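Cyclo(L-leucyl-L-leucyl) synthase (Staphylococcus haemolyticus, PDB 6EZ3) catalyses the ATP-independent formation of cyclo(L-leucyl-L-leucyl) from two molecules of leucyl-tRNA, and can also incorporate other nonpolar residues such as phenylalanine and methionine. Local coordinates at residues Arg19-Ile24 against Thr188-Met193; Phe179-Pro184 against Glu216-Ile221. One frame throughout, in Å; residues are numbered along the deposited sequence.

Interaction 1. Residues Arg19-Ile24 against Thr188-Met193; sequences RKKHVI and TQETLM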
# COMPACT_ATOMS: atom_id res chain seq x y z
N ARG A 19 -0.94 -20.26 6.37
CA ARG A 19 -0.17 -20.90 5.31
C ARG A 19 1.28 -20.33 5.11
O ARG A 19 2.14 -21.06 4.64
CB ARG A 19 -0.97 -20.86 3.99
CG ARG A 19 -2.14 -21.83 3.92
CD ARG A 19 -3.06 -21.61 2.72
NE ARG A 19 -4.31 -20.98 3.14
CZ ARG A 19 -5.30 -20.63 2.32
NH1 ARG A 19 -6.40 -20.05 2.81
NH2 ARG A 19 -5.21 -20.85 1.02
N LYS A 20 1.53 -19.08 5.50
CA LYS A 20 2.80 -18.30 5.42
C LYS A 20 3.50 -18.33 4.02
O LYS A 20 4.74 -18.30 3.94
CB LYS A 20 3.77 -18.64 6.54
CG LYS A 20 3.13 -18.41 7.89
CD LYS A 20 3.69 -17.25 8.67
CE LYS A 20 2.66 -16.60 9.55
NZ LYS A 20 1.84 -17.57 10.32
N LYS A 21 2.69 -18.30 2.93
CA LYS A 21 3.28 -18.35 1.59
C LYS A 21 4.01 -17.06 1.18
O LYS A 21 5.17 -17.15 0.79
CB LYS A 21 2.26 -18.75 0.52
CG LYS A 21 1.91 -20.23 0.54
CD LYS A 21 1.17 -20.63 -0.74
CE LYS A 21 0.01 -21.59 -0.51
NZ LYS A 21 -1.03 -21.47 -1.57
N HIS A 22 3.36 -15.89 1.29
CA HIS A 22 3.94 -14.60 0.92
C HIS A 22 3.26 -13.41 1.61
O HIS A 22 2.04 -13.43 1.82
CB HIS A 22 3.86 -14.45 -0.60
CG HIS A 22 4.52 -13.22 -1.17
ND1 HIS A 22 3.81 -12.04 -1.39
CD2 HIS A 22 5.78 -13.04 -1.60
CE1 HIS A 22 4.67 -11.19 -1.91
NE2 HIS A 22 5.86 -11.74 -2.06
N VAL A 23 4.04 -12.36 1.92
CA VAL A 23 3.56 -11.11 2.51
C VAL A 23 4.10 -9.91 1.71
O VAL A 23 5.20 -9.97 1.15
CB VAL A 23 3.87 -10.99 4.05
CG1 VAL A 23 5.38 -10.91 4.37
CG2 VAL A 23 3.12 -9.82 4.66
N ILE A 24 3.30 -8.83 1.63
CA ILE A 24 3.67 -7.57 1.01
C ILE A 24 3.79 -6.64 2.17
O ILE A 24 2.84 -6.45 2.93
CB ILE A 24 2.64 -7.04 -0.04
CG1 ILE A 24 2.50 -8.01 -1.26
CG2 ILE A 24 3.05 -5.62 -0.54
CD1 ILE A 24 1.35 -7.75 -2.12
N THR A 188 2.21 -13.85 -7.63
CA THR A 188 2.16 -14.70 -6.44
C THR A 188 0.94 -15.62 -6.52
O THR A 188 -0.00 -15.33 -7.26
CB THR A 188 2.19 -13.90 -5.11
OG1 THR A 188 1.27 -12.82 -5.16
CG2 THR A 188 3.55 -13.40 -4.74
N GLN A 189 0.97 -16.75 -5.77
CA GLN A 189 -0.12 -17.72 -5.71
C GLN A 189 -1.18 -17.13 -4.78
O GLN A 189 -2.33 -16.97 -5.19
CB GLN A 189 0.41 -19.05 -5.17
CG GLN A 189 0.19 -20.26 -6.08
CD GLN A 189 0.31 -21.53 -5.26
OE1 GLN A 189 -0.53 -21.81 -4.38
NE2 GLN A 189 1.36 -22.32 -5.49
N GLU A 190 -0.78 -16.72 -3.56
CA GLU A 190 -1.58 -16.04 -2.53
C GLU A 190 -0.62 -15.12 -1.78
O GLU A 190 0.59 -15.39 -1.77
CB GLU A 190 -2.29 -17.00 -1.57
CG GLU A 190 -1.38 -18.02 -0.90
CD GLU A 190 -1.96 -18.73 0.30
OE1 GLU A 190 -1.27 -18.79 1.35
OE2 GLU A 190 -3.13 -19.18 0.22
N THR A 191 -1.14 -13.99 -1.24
CA THR A 191 -0.34 -12.95 -0.58
C THR A 191 -1.20 -12.15 0.39
O THR A 191 -2.42 -12.19 0.29
CB THR A 191 0.33 -12.05 -1.65
OG1 THR A 191 1.18 -11.06 -1.06
CG2 THR A 191 -0.65 -11.42 -2.60
N LEU A 192 -0.56 -11.46 1.37
CA LEU A 192 -1.24 -10.58 2.33
C LEU A 192 -0.61 -9.20 2.22
O LEU A 192 0.61 -9.10 2.18
CB LEU A 192 -1.03 -11.02 3.80
CG LEU A 192 -1.51 -12.39 4.30
CD1 LEU A 192 -0.92 -12.69 5.63
CD2 LEU A 192 -3.02 -12.46 4.40
N MET A 193 -1.42 -8.14 2.21
CA MET A 193 -0.89 -6.80 2.28
C MET A 193 -0.82 -6.46 3.81
O MET A 193 -1.87 -6.46 4.47
CB MET A 193 -1.80 -5.85 1.54
CG MET A 193 -1.48 -4.43 1.78
SD MET A 193 -0.01 -3.89 0.90
CE MET A 193 -0.54 -4.11 -0.83
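Strands 22-24 and 191-193 run parallel, their axes approaching to 4.6 Å at an angle of 24°, and Ile24 N gives a well-directed hydrogen bond of 2.8 Å to Leu192 O, nearly along the C=O axis. Ahead of the strands the contact turns ionic. The extended Glu190 chain crosses both basic side chains at about a right angle; its OE2 meets Arg19 NH2 at 2.8 Å from over a face of the guanidinium, with Lys21 NZ a longer salt-bridge partner. Bent at chi3, Lys21 also brings NZ to Gln189 OE1 at 2.9 Å, above the carbonyl plane. His22 follows this network in sequence and leads into the sheet. Its CG lies anti to the backbone N (chi1 -176°), so the ring runs alongside the Thr191 side chain, and His22 ND1 and Thr191 OG1 share an in-plane hydrogen bond of 2.8 Å. Thr188 CG2 sits 3.6 Å from the His22 ring centroid in a CH-pi contact over one face, while His22 NE2 is hydrogen-bonded to Ser54 OG, so both ring nitrogens are held and rotation is restricted. Farther along, Ile24 CG2 packs on Met193 SD. Such neighbouring parallel strands belong to the Rossmann-like core of cyclodipeptide synthases, members of the HUP clan.

Interaction 2. Residues Phe179-Pro184 against Glu216-Ile221; sequences FLNANP and EKQGYI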
# COMPACT_ATOMS: atom_id res chain seq x y z
N PHE A 179 -4.18 -3.98 -3.13
CA PHE A 179 -4.97 -4.31 -1.94
C PHE A 179 -6.07 -5.33 -2.23
O PHE A 179 -6.44 -6.11 -1.33
CB PHE A 179 -5.57 -3.02 -1.34
CG PHE A 179 -4.57 -2.19 -0.58
CD1 PHE A 179 -4.50 -2.25 0.79
CD2 PHE A 179 -3.64 -1.40 -1.24
CE1 PHE A 179 -3.57 -1.50 1.49
CE2 PHE A 179 -2.70 -0.67 -0.54
CZ PHE A 179 -2.67 -0.73 0.82
N LEU A 180 -6.59 -5.30 -3.49
CA LEU A 180 -7.67 -6.17 -3.94
C LEU A 180 -7.18 -7.49 -4.54
O LEU A 180 -7.70 -8.55 -4.17
CB LEU A 180 -8.58 -5.42 -4.92
CG LEU A 180 -9.29 -4.15 -4.42
CD1 LEU A 180 -9.95 -3.43 -5.55
CD2 LEU A 180 -10.34 -4.48 -3.40
N ASN A 181 -6.20 -7.45 -5.45
CA ASN A 181 -5.62 -8.67 -6.05
C ASN A 181 -4.22 -8.42 -6.64
O ASN A 181 -4.07 -8.23 -7.85
CB ASN A 181 -6.55 -9.30 -7.10
CG ASN A 181 -6.15 -10.68 -7.53
OD1 ASN A 181 -5.45 -11.42 -6.84
ND2 ASN A 181 -6.63 -11.07 -8.69
N ALA A 182 -3.22 -8.42 -5.77
CA ALA A 182 -1.83 -8.21 -6.13
C ALA A 182 -1.25 -9.41 -6.85
O ALA A 182 -0.36 -9.24 -7.67
CB ALA A 182 -1.04 -7.91 -4.88
N ASN A 183 -1.75 -10.63 -6.56
CA ASN A 183 -1.29 -11.92 -7.11
C ASN A 183 -0.96 -11.95 -8.61
O ASN A 183 0.16 -12.35 -8.92
CB ASN A 183 -2.27 -13.02 -6.78
CG ASN A 183 -2.53 -13.14 -5.32
OD1 ASN A 183 -1.68 -13.63 -4.59
ND2 ASN A 183 -3.66 -12.62 -4.87
N PRO A 184 -1.83 -11.57 -9.57
CA PRO A 184 -1.42 -11.65 -10.98
C PRO A 184 -0.46 -10.54 -11.44
O PRO A 184 0.14 -10.67 -12.51
CB PRO A 184 -2.75 -11.61 -11.71
CG PRO A 184 -3.64 -10.80 -10.83
CD PRO A 184 -3.21 -11.04 -9.44
N GLU A 216 -10.11 -13.90 -3.20
CA GLU A 216 -10.07 -15.04 -2.27
C GLU A 216 -8.66 -15.42 -1.87
O GLU A 216 -8.48 -15.94 -0.77
CB GLU A 216 -10.82 -16.27 -2.84
CG GLU A 216 -10.37 -16.74 -4.23
CD GLU A 216 -10.86 -18.09 -4.73
OE1 GLU A 216 -10.19 -19.11 -4.47
OE2 GLU A 216 -11.89 -18.11 -5.44
N LYS A 217 -7.67 -15.18 -2.77
CA LYS A 217 -6.23 -15.46 -2.58
C LYS A 217 -5.46 -14.18 -2.12
O LYS A 217 -4.23 -14.09 -2.23
CB LYS A 217 -5.65 -16.05 -3.89
CG LYS A 217 -5.42 -17.54 -3.84
CD LYS A 217 -6.70 -18.38 -4.00
CE LYS A 217 -6.51 -19.85 -3.67
NZ LYS A 217 -5.70 -20.54 -4.72
N GLN A 218 -6.21 -13.23 -1.54
CA GLN A 218 -5.69 -11.94 -1.09
C GLN A 218 -6.24 -11.53 0.27
O GLN A 218 -7.45 -11.57 0.48
CB GLN A 218 -6.00 -10.86 -2.16
CG GLN A 218 -5.50 -9.46 -1.83
CD GLN A 218 -4.10 -9.16 -2.27
OE1 GLN A 218 -3.60 -9.66 -3.28
NE2 GLN A 218 -3.49 -8.21 -1.61
N GLY A 219 -5.35 -11.11 1.17
CA GLY A 219 -5.71 -10.66 2.50
C GLY A 219 -5.19 -9.29 2.91
O GLY A 219 -4.56 -8.59 2.11
N TYR A 220 -5.50 -8.89 4.16
CA TYR A 220 -5.02 -7.64 4.75
C TYR A 220 -4.81 -7.86 6.25
O TYR A 220 -5.77 -8.23 6.96
CB TYR A 220 -5.95 -6.45 4.47
CG TYR A 220 -5.44 -5.13 5.02
CD1 TYR A 220 -5.74 -4.74 6.33
CD2 TYR A 220 -4.70 -4.25 4.23
CE1 TYR A 220 -5.27 -3.53 6.85
CE2 TYR A 220 -4.25 -3.03 4.74
CZ TYR A 220 -4.52 -2.69 6.05
OH TYR A 220 -4.08 -1.50 6.56
N ILE A 221 -3.56 -7.67 6.73
CA ILE A 221 -3.21 -7.85 8.15
C ILE A 221 -2.70 -6.55 8.77
O ILE A 221 -2.08 -5.73 8.08
CB ILE A 221 -2.27 -9.06 8.42
CG1 ILE A 221 -0.85 -8.85 7.82
CG2 ILE A 221 -2.90 -10.37 7.94
CD1 ILE A 221 0.26 -9.88 8.24
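At the start of strand 218-225, in the central sheet of the cyclodipeptide synthase fold, a glutamine reaches across to the break between helices 177-181 and 183-186. Gln218 has CG anti to its backbone N (chi1 -180°) and then bends at chi2, which lays CG 3.3 Å from Leu180 O and brings the amide to the turn. Gln218 OE1 accepts a hydrogen bond from Ala182 N at 2.8 Å, with the donor well above the carbonyl plane. Asn183 slides past Gln218 in the opposite direction, their amide planes 67° apart. Its ND2 has two acceptors: Asn181 OD1, 2.9 Å away and almost exactly in the Asn183 amide plane, and Lys217 O at 3.1 Å, a more bent approach. Asn183 OD1 is hydrogen-bonded to Thr188 OG1. Farther along, Tyr220 of the strand lies beside Phe179 of helix 177-181, and the rings touch at their edges, Phe179 CE1 being 3.7 Å from Tyr220 CE2. Trp199 meets both rings, and Tyr220 OH bonds Ala197 O. Each segment thus lends a carboxamide to the other's backbone, Gln218 to the N-H at the helix break and Asn183, its amide rotation fixed, to the carbonyl before the strand, whereas the aromatic pair lies beside Glu175 and Tyr195, with probable catalytic and substrate-binding roles.

The two contacts meet at one sheet, their centres 8 Å apart. Strand 191-195 belongs to interaction 1 but is flanked on its other side by strand 218-225 of interaction 2, and Met193 O lies 3.1 Å from Ile221 N in a probable hydrogen bond between them. Asn183 makes a second connection: Asn183 O lies 2.8 Å from Thr188 N, a probable hydrogen bond, and Asn183 OD1 packs 3.1 Å from Thr191 CG2. Asn183 therefore touches both contacts. Toward the probable substrate pocket, Met193 comes within about 6 Å of Glu175 and Tyr195, side chain to side chain, whereas Phe179 and Tyr220 approach those residues respectively to about 3 Å.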